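PDB 6JFW: PA0833-PD protein from Pseudomonas aeruginosa PAO1, which probably binds peptidoglycan through this OmpA C-like periplasmic domain, linking the outer membrane to the cell wall. Local coordinates for residues A[4-7]-A[8-12]. Residues are numbered along the deposited sequence; the frame is centred on the assembly and turned at random.
Sequences KQEA and ELRRQ
Glu6 and Arg10 run alongside each other in the same direction on helix 3-12, the first helix of this OmpA C-like periplasmic construct, forming an i to i+4 salt bridge one turn apart. The guanidinium comes side-on: NE and NH2 of Arg10 both donate to a single oxygen, Glu6 OE2, at 3.0 and 2.8 Å. That oxygen sits at the guanidinium edge, close to its plane, while the carboxylate itself is turned 63° from it. OE2 offers NH2 its anti lone pair, and NE meets it on the same anti side but 28° out of the carboxylate plane. With CG of Glu6 anti to its backbone nitrogen (chi1 -173°) and CG of Arg10 anti to its carbonyl carbon, the two extended chains run abreast. Glu6 OE1 forms a second salt bridge with Arg22 of strand 19-23, so the carboxylate joins the helix to the sheet edge.

Lys4 and Glu8 are paired less certainly, their chains crossing at a slant and NZ of Lys4 lying 3.2 Å from OE1 of Glu8, an oxygen whose position is doubtful; NZ also hydrogen-bonds to Tyr62. On the buried face Gln5 and Leu9 lie alongside each other, CG of Gln5 against CD1 of Leu9 at 3.8 Å. Both pack on Leu137 of strand 132-139, Leu9 also meets Leu55 of helix 49-61, and the amide NE2 of Gln5 donates to Ser58. The helix backbone is tied by the usual i+4 to i bonds, among them Leu9 N to Gln5 O at 2.7 Å.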
loop_
_atom_site.group_PDB
_atom_site.type_symbol
_atom_site.label_atom_id
_atom_site.label_comp_id
_atom_site.label_asym_id
_atom_site.label_seq_id
_atom_site.Cartn_x
_atom_site.Cartn_y
_atom_site.Cartn_z
ATOM N N LYS A 4 6.616 -5.739 17.621
ATOM C CA LYS A 4 5.718 -6.887 17.643
ATOM C C LYS A 4 4.814 -6.903 16.416
ATOM O O LYS A 4 4.656 -7.944 15.767
ATOM C CB LYS A 4 4.899 -6.876 18.931
ATOM C CG LYS A 4 4.209 -8.185 19.249
ATOM C CD LYS A 4 3.836 -8.241 20.721
ATOM C CE LYS A 4 2.719 -9.235 20.975
ATOM N NZ LYS A 4 1.461 -8.807 20.306
ATOM N N GLN A 5 4.218 -5.758 16.077
ATOM C CA GLN A 5 3.401 -5.704 14.870
ATOM C C GLN A 5 4.235 -5.994 13.631
ATOM O O GLN A 5 3.773 -6.682 12.713
ATOM C CB GLN A 5 2.709 -4.346 14.737
ATOM C CG GLN A 5 1.763 -4.288 13.540
ATOM C CD GLN A 5 0.993 -2.987 13.443
ATOM O OE1 GLN A 5 1.393 -1.970 14.007
ATOM N NE2 GLN A 5 -0.125 -3.018 12.726
ATOM N N GLU A 6 5.471 -5.485 13.586
ATOM C CA GLU A 6 6.326 -5.740 12.430
ATOM C C GLU A 6 6.548 -7.234 12.234
ATOM O O GLU A 6 6.459 -7.744 11.111
ATOM C CB GLU A 6 7.670 -5.023 12.575
ATOM C CG GLU A 6 8.508 -5.124 11.302
ATOM C CD GLU A 6 9.985 -4.851 11.515
ATOM O OE1 GLU A 6 10.351 -4.302 12.575
ATOM O OE2 GLU A 6 10.781 -5.193 10.615
ATOM N N ALA A 7 6.838 -7.954 13.320
ATOM C CA ALA A 7 7.052 -9.393 13.212
ATOM C C ALA A 7 5.770 -10.114 12.819
ATOM O O ALA A 7 5.805 -11.077 12.044
ATOM C CB ALA A 7 7.599 -9.945 14.528
ATOM N N GLU A 8 4.631 -9.666 13.346
ATOM C CA GLU A 8 3.358 -10.257 12.949
ATOM C C GLU A 8 3.059 -9.988 11.481
ATOM O O GLU A 8 2.539 -10.860 10.775
ATOM C CB GLU A 8 2.238 -9.723 13.835
ATOM C CG GLU A 8 1.993 -10.535 15.085
ATOM C CD GLU A 8 1.175 -9.781 16.106
ATOM O OE1 GLU A 8 1.615 -9.695 17.271
ATOM O OE2 GLU A 8 0.100 -9.259 15.747
ATOM N N LEU A 9 3.386 -8.788 11.001
ATOM C CA LEU A 9 3.150 -8.468 9.597
ATOM C C LEU A 9 4.054 -9.283 8.681
ATOM O O LEU A 9 3.602 -9.780 7.642
ATOM C CB LEU A 9 3.344 -6.971 9.363
ATOM C CG LEU A 9 2.168 -6.133 9.860
ATOM C CD1 LEU A 9 2.504 -4.653 9.863
ATOM C CD2 LEU A 9 0.946 -6.409 9.002
ATOM N N ARG A 10 5.329 -9.436 9.047
ATOM C CA ARG A 10 6.238 -10.231 8.226
ATOM C C ARG A 10 5.739 -11.661 8.079
ATOM O O ARG A 10 5.814 -12.243 6.991
ATOM C CB ARG A 10 7.645 -10.215 8.821
ATOM C CG ARG A 10 8.392 -8.943 8.510
ATOM C CD ARG A 10 9.844 -8.979 8.947
ATOM N NE ARG A 10 10.386 -7.625 8.928
ATOM C CZ ARG A 10 10.751 -6.983 7.824
ATOM N NH1 ARG A 10 10.652 -7.576 6.640
ATOM N NH2 ARG A 10 11.216 -5.746 7.902
ATOM N N ARG A 11 5.215 -12.239 9.159
ATOM C CA ARG A 11 4.694 -13.599 9.084
ATOM C C ARG A 11 3.487 -13.674 8.157
ATOM O O ARG A 11 3.429 -14.525 7.263
ATOM C CB ARG A 11 4.337 -14.101 10.483
ATOM C CG ARG A 11 4.065 -15.590 10.531
ATOM C CD ARG A 11 4.684 -16.228 11.760
ATOM N NE ARG A 11 4.555 -17.682 11.727
ATOM C CZ ARG A 11 5.580 -18.527 11.709
ATOM N NH1 ARG A 11 6.824 -18.068 11.735
ATOM N NH2 ARG A 11 5.360 -19.834 11.673
ATOM N N GLN A 12 2.515 -12.775 8.347
ATOM C CA GLN A 12 1.294 -12.819 7.548
ATOM C C GLN A 12 1.558 -12.548 6.073
ATOM O O GLN A 12 0.874 -13.110 5.210
ATOM C CB GLN A 12 0.277 -11.808 8.072
ATOM C CG GLN A 12 -0.343 -12.145 9.409
ATOM C CD GLN A 12 -1.214 -11.017 9.916
ATOM O OE1 GLN A 12 -0.797 -9.859 9.930
ATOM N NE2 GLN A 12 -2.436 -11.343 10.318
#